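Local coordinates for geranyl diphosphate synthase small subunit (PDB 3QKC) that forms part of the geranyl diphosphate synthase that makes the C10 precursor of monoterpenes, probably working together with a large catalytic subunit, at the interface of chains A and B. Residues are numbered along the deposited sequence; one frame, centred on the assembly and turned at random. Chains: chain A/B, Geranyl diphosphate synthase small subunit.

Contacts 1 and 2 are a polar and a mainly apolar patch on the same A-B seam of an all-helical prenyltransferase fold, their C-alpha centres about 14 Å apart. They share no residue and illustrate how unlike patches can hold one seam side by side. On chain B they are joined by helix 153-160, whose residues work in contact 1 and which leads directly to B:Leu161 of contact 2. Chain A supplies the loop before helix 34-43 and that helix's first turn to contact 1, and the start of helix 105-126 to contact 2. Two-fold symmetry repeats both patches; whether this homodimer is the working assembly, the structure alone does not show.

Contact 1: the interface of chains A and B. Residues chain A 32-34, 37; chain B 150, 154-155, 158.
A:Ser32 and A:Val33, in the loop just before helix 34-43, present a hydroxyl and a backbone N-H to the carboxylate of B:Glu155, on helix 153-160 of the other subunit. This part of the dimer seam shows how one acidic side chain can grip a turn of chain through both its oxygens. B:Glu155 leaves its helix with CG anti to the backbone N (chi1 -175°), then bends at its second torsion, which carries the carboxylate to the loop. A:Ser32 OG donates to B:Glu155 OE1 at 2.7 Å, coming from above the carboxylate plane, 43° out of it. A:Ser32 OG also stands 3.0 Å from B:Glu155 OE2, close enough for its hydrogen to be shared between the two oxygens. B:Glu155 OE2 receives A:Val33 N on its syn lone pair at 3.2 Å, with an angle of 155° at the hydrogen. An alanine in place of B:Glu155 would probably leave the A:Ser32 hydroxyl and the A:Val33 N-H without these acceptors and let the loop turn more freely.

The peptide link is also braced by B:Tyr158, with A:Val33 N lying 4.1 Å above the plane of its ring, over the centre. Beyond that nitrogen, the A:Val33 side chain turns toward helix 153-160. Its CB looks toward B:Val154 CG1, and from there the side chain forks: A:Val33 CG1 meets B:Val154 CG1 at 3.5 Å, and A:Val33 CG2 reaches the same B:Val154 CG1 at 3.6 Å and also runs close to B:Glu155 CA. The two valines cross at about a right angle, forming a small apolar step beside the polar grip. Farther along, B:Ser150 CB packs 3.7 Å from A:Phe34 CE1, obliquely off the CE1-CZ end of the ring, displaced outward from it rather than stacked on its middle. A:Met37, bent at its last torsion, brings its methyl CE to 3.6 Å from B:Ser150 OG.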
ATOM      1  N   SER A  32       7.065  -5.517 -18.157  1.00 55.90           N
ATOM      2  CA  SER A  32       7.065  -4.851 -16.865  1.00 51.98           C
ATOM      3  C   SER A  32       5.604  -4.842 -16.417  1.00 48.68           C
ATOM      4  O   SER A  32       4.694  -5.080 -17.232  1.00 49.35           O
ATOM      5  CB  SER A  32       7.635  -3.436 -16.970  1.00 52.72           C
ATOM      6  OG  SER A  32       8.669  -3.209 -16.024  1.00 52.38           O
ATOM      7  N   VAL A  33       5.376  -4.595 -15.128  1.00 44.79           N
ATOM      8  CA  VAL A  33       4.039  -4.531 -14.595  1.00 41.20           C
ATOM      9  C   VAL A  33       3.211  -3.469 -15.288  1.00 39.40           C
ATOM     10  O   VAL A  33       2.006  -3.399 -15.072  1.00 37.34           O
ATOM     11  CB  VAL A  33       4.019  -4.133 -13.105  1.00 40.33           C
ATOM     12  CG1 VAL A  33       2.846  -4.817 -12.412  1.00 41.05           C
ATOM     13  CG2 VAL A  33       5.324  -4.433 -12.428  1.00 42.63           C
ATOM     14  N   PHE A  34       3.836  -2.639 -16.124  1.00 40.33           N
ATOM     15  CA  PHE A  34       3.124  -1.463 -16.603  1.00 40.17           C
ATOM     16  C   PHE A  34       1.949  -1.751 -17.513  1.00 40.14           C
ATOM     17  O   PHE A  34       0.901  -1.112 -17.379  1.00 39.22           O
ATOM     18  CB  PHE A  34       4.054  -0.354 -17.090  1.00 42.07           C
ATOM     19  CG  PHE A  34       4.590   0.476 -15.970  1.00 41.82           C
ATOM     20  CD1 PHE A  34       5.924   0.398 -15.602  1.00 41.91           C
ATOM     21  CD2 PHE A  34       3.741   1.283 -15.238  1.00 39.84           C
ATOM     22  CE1 PHE A  34       6.413   1.135 -14.537  1.00 41.93           C
ATOM     23  CE2 PHE A  34       4.216   2.039 -14.163  1.00 39.84           C
ATOM     24  CZ  PHE A  34       5.544   1.968 -13.812  1.00 39.89           C
ATOM     25  N   MET A  37      -0.871  -3.010 -15.354  1.00 36.78           N
ATOM     26  CA  MET A  37      -1.231  -1.826 -14.537  1.00 36.08           C
ATOM     27  C   MET A  37      -2.005  -0.764 -15.315  1.00 36.68           C
ATOM     28  O   MET A  37      -3.010  -0.248 -14.832  1.00 36.61           O
ATOM     29  CB  MET A  37      -0.011  -1.203 -13.843  1.00 36.32           C
ATOM     30  CG  MET A  37      -0.374  -0.068 -12.874  1.00 30.48           C
ATOM     31  SD  MET A  37       0.991   0.571 -11.865  1.00 35.30           S
ATOM     32  CE  MET A  37       2.006  -0.917 -11.724  1.00 30.48           C
TER
ATOM     33  N   SER B 150       6.447  -1.344  -8.883  1.00 44.80           N
ATOM     34  CA  SER B 150       7.074  -1.527 -10.209  1.00 46.79           C
ATOM     35  C   SER B 150       8.598  -1.460 -10.251  1.00 47.22           C
ATOM     36  O   SER B 150       9.219  -1.931 -11.208  1.00 48.55           O
ATOM     37  CB  SER B 150       6.564  -0.452 -11.180  1.00 48.77           C
ATOM     38  OG  SER B 150       5.321   0.102 -10.747  1.00 51.18           O
ATOM     39  N   VAL B 154       7.129  -6.457  -6.991  1.00 33.34           N
ATOM     40  CA  VAL B 154       6.137  -6.835  -7.998  1.00 34.53           C
ATOM     41  C   VAL B 154       6.806  -7.049  -9.369  1.00 36.83           C
ATOM     42  O   VAL B 154       6.515  -8.017 -10.072  1.00 38.09           O
ATOM     43  CB  VAL B 154       4.996  -5.764  -8.018  1.00 34.20           C
ATOM     44  CG1 VAL B 154       4.247  -5.761  -9.306  1.00 36.30           C
ATOM     45  CG2 VAL B 154       4.049  -5.958  -6.792  1.00 34.32           C
ATOM     46  N   GLU B 155       7.726  -6.156  -9.726  1.00 38.09           N
ATOM     47  CA  GLU B 155       8.530  -6.313 -10.935  1.00 40.11           C
ATOM     48  C   GLU B 155       9.288  -7.654 -10.922  1.00 40.34           C
ATOM     49  O   GLU B 155       9.202  -8.430 -11.877  1.00 41.83           O
ATOM     50  CB  GLU B 155       9.477  -5.113 -11.097  1.00 41.16           C
ATOM     51  CG  GLU B 155      10.294  -5.106 -12.395  1.00 49.54           C
ATOM     52  CD  GLU B 155       9.445  -5.074 -13.662  1.00 44.41           C
ATOM     53  OE1 GLU B 155      10.032  -5.175 -14.769  1.00 52.65           O
ATOM     54  OE2 GLU B 155       8.198  -4.933 -13.576  1.00 50.30           O
ATOM     55  N   TYR B 158       6.775 -10.516 -11.228  1.00 45.18           N
ATOM     56  CA  TYR B 158       6.356 -10.502 -12.637  1.00 48.62           C
ATOM     57  C   TYR B 158       7.319 -11.314 -13.507  1.00 51.84           C
ATOM     58  O   TYR B 158       6.883 -12.081 -14.360  1.00 53.72           O
ATOM     59  CB  TYR B 158       6.240  -9.056 -13.151  1.00 48.98           C
ATOM     60  CG  TYR B 158       5.757  -8.894 -14.584  1.00 49.89           C
ATOM     61  CD1 TYR B 158       4.408  -9.037 -14.905  1.00 51.02           C
ATOM     62  CD2 TYR B 158       6.647  -8.569 -15.618  1.00 52.32           C
ATOM     63  CE1 TYR B 158       3.944  -8.889 -16.216  1.00 51.87           C
ATOM     64  CE2 TYR B 158       6.201  -8.410 -16.940  1.00 53.27           C
ATOM     65  CZ  TYR B 158       4.840  -8.570 -17.227  1.00 54.37           C
ATOM     66  OH  TYR B 158       4.363  -8.425 -18.514  1.00 55.37           O
TER

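Contact 2: the interface of chains A and B. Residues chain A 87-88, 105-106, 109; chain B 89, 94, 161.
With its CG held between the backbone N and the carbonyl carbon (chi1 52°), A:Asn106 turns its amide toward B:Leu161, whose own CG lies anti to its carbonyl carbon (chi1 -64°). B:Leu89 takes a similar first torsion (-67°) and extends CD1 to the backbone of A:Asn106. The result is a leucine-lined seat at the subunit interface, made by loop residues of chain B around the opening turn of helix 105-126 of chain A, an example of a polar residue packed largely through its carbon skeleton and the flat of its amide.

From B:Leu89, CD1 rests 3.5 Å from A:Asn106 CA, and it lies 3.7 Å from A:Asn106 CB, so a single methyl fills the angle where the side chain leaves the helix. B:Leu161 approaches the amide from one face: its CD1 stands almost straight above A:Asn106 CG at 4.1 Å. The neighbouring methyl, B:Leu161 CD2, sits 3.5 Å from A:Asn106 ND2. Two methyls of one leucine thus cover the same side of the amide and would probably limit its rocking in that direction.

B:Met94 adds a further apolar contact to the seat. Its CG meets A:Asn106 CB at 4.1 Å, and its sulfur lies near the backbone carbonyl of the same residue. A bend at the last torsion sends the thioether methyl one helical turn onward, where B:Met94 CE comes within 4.3 Å of A:Leu109 CD2.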
ATOM      1  N   LEU A  87     -10.581 -11.567  -8.817  1.00 38.70           N
ATOM      2  CA  LEU A  87      -9.479 -12.490  -9.037  1.00 40.32           C
ATOM      3  C   LEU A  87      -9.899 -13.973  -8.886  1.00 42.55           C
ATOM      4  O   LEU A  87     -10.351 -14.391  -7.817  1.00 42.58           O
ATOM      5  CB  LEU A  87      -8.351 -12.153  -8.077  1.00 39.28           C
ATOM      6  CG  LEU A  87      -7.101 -13.015  -8.109  1.00 39.43           C
ATOM      7  CD1 LEU A  87      -6.461 -12.907  -9.464  1.00 40.30           C
ATOM      8  CD2 LEU A  87      -6.145 -12.520  -7.027  1.00 38.75           C
ATOM      9  N   PRO A  88      -9.754 -14.770  -9.957  1.00 45.15           N
ATOM     10  CA  PRO A  88     -10.077 -16.208  -9.858  1.00 47.73           C
ATOM     11  C   PRO A  88      -9.098 -16.951  -8.948  1.00 48.91           C
ATOM     12  O   PRO A  88      -7.897 -16.989  -9.221  1.00 49.07           O
ATOM     13  CB  PRO A  88      -9.925 -16.710 -11.299  1.00 48.71           C
ATOM     14  CG  PRO A  88     -10.012 -15.503 -12.146  1.00 51.67           C
ATOM     15  CD  PRO A  88      -9.384 -14.395 -11.331  1.00 45.72           C
ATOM     16  N   PRO A 105      -4.692 -14.988 -13.754  1.00 44.22           N
ATOM     17  CA  PRO A 105      -4.816 -14.733 -12.325  1.00 42.03           C
ATOM     18  C   PRO A 105      -3.519 -14.263 -11.652  1.00 40.61           C
ATOM     19  O   PRO A 105      -3.548 -13.269 -10.920  1.00 38.17           O
ATOM     20  CB  PRO A 105      -5.269 -16.086 -11.777  1.00 43.22           C
ATOM     21  CG  PRO A 105      -6.164 -16.604 -12.865  1.00 43.56           C
ATOM     22  CD  PRO A 105      -5.463 -16.191 -14.151  1.00 45.58           C
ATOM     23  N   ASN A 106      -2.397 -14.945 -11.914  1.00 41.06           N
ATOM     24  CA  ASN A 106      -1.138 -14.592 -11.248  1.00 39.79           C
ATOM     25  C   ASN A 106      -0.735 -13.140 -11.503  1.00 38.55           C
ATOM     26  O   ASN A 106      -0.220 -12.473 -10.608  1.00 37.25           O
ATOM     27  CB  ASN A 106       0.016 -15.572 -11.587  1.00 40.82           C
ATOM     28  CG  ASN A 106       0.204 -15.788 -13.091  1.00 43.83           C
ATOM     29  OD1 ASN A 106      -0.302 -15.023 -13.909  1.00 42.41           O
ATOM     30  ND2 ASN A 106       0.942 -16.832 -13.454  1.00 44.02           N
ATOM     31  N   LEU A 109      -2.972 -10.690  -9.678  1.00 32.93           N
ATOM     32  CA  LEU A 109      -2.611 -10.664  -8.242  1.00 33.04           C
ATOM     33  C   LEU A 109      -1.487  -9.661  -7.967  1.00 32.97           C
ATOM     34  O   LEU A 109      -1.599  -8.811  -7.108  1.00 32.35           O
ATOM     35  CB  LEU A 109      -2.212 -12.054  -7.743  1.00 33.12           C
ATOM     36  CG  LEU A 109      -1.579 -12.194  -6.345  1.00 34.44           C
ATOM     37  CD1 LEU A 109      -2.580 -11.861  -5.222  1.00 31.98           C
ATOM     38  CD2 LEU A 109      -1.047 -13.597  -6.168  1.00 33.84           C
TER
ATOM     39  N   LEU B  89      -3.596 -20.196  -6.237  1.00 51.09           N
ATOM     40  CA  LEU B  89      -4.479 -19.673  -7.290  1.00 52.29           C
ATOM     41  C   LEU B  89      -5.199 -20.824  -7.998  1.00 55.96           C
ATOM     42  O   LEU B  89      -5.197 -21.953  -7.509  1.00 56.76           O
ATOM     43  CB  LEU B  89      -3.673 -18.854  -8.311  1.00 51.05           C
ATOM     44  CG  LEU B  89      -3.047 -17.525  -7.850  1.00 50.32           C
ATOM     45  CD1 LEU B  89      -2.148 -16.983  -8.933  1.00 49.00           C
ATOM     46  CD2 LEU B  89      -4.109 -16.498  -7.483  1.00 48.15           C
ATOM     47  N   MET B  94       2.280 -19.043  -6.931  1.00 46.39           N
ATOM     48  CA  MET B  94       3.398 -18.591  -7.733  1.00 45.55           C
ATOM     49  C   MET B  94       4.680 -19.285  -7.257  1.00 45.94           C
ATOM     50  O   MET B  94       5.538 -19.626  -8.074  1.00 47.02           O
ATOM     51  CB  MET B  94       3.535 -17.060  -7.652  1.00 43.02           C
ATOM     52  CG  MET B  94       2.393 -16.245  -8.338  1.00 46.98           C
ATOM     53  SD  MET B  94       2.717 -14.456  -8.612  1.00 41.29           S
ATOM     54  CE  MET B  94       3.189 -13.913  -6.975  1.00 44.02           C
ATOM     55  N   LEU B 161       7.722 -15.374 -12.796  1.00 58.94           N
ATOM     56  CA  LEU B 161       6.727 -16.180 -13.491  1.00 61.05           C
ATOM     57  C   LEU B 161       7.358 -16.785 -14.735  1.00 64.75           C
ATOM     58  O   LEU B 161       7.676 -16.071 -15.691  1.00 65.57           O
ATOM     59  CB  LEU B 161       5.513 -15.326 -13.869  1.00 59.75           C
ATOM     60  CG  LEU B 161       4.681 -14.738 -12.726  1.00 56.11           C
ATOM     61  CD1 LEU B 161       3.745 -13.698 -13.273  1.00 57.48           C
ATOM     62  CD2 LEU B 161       3.914 -15.808 -11.973  1.00 57.62           C
TER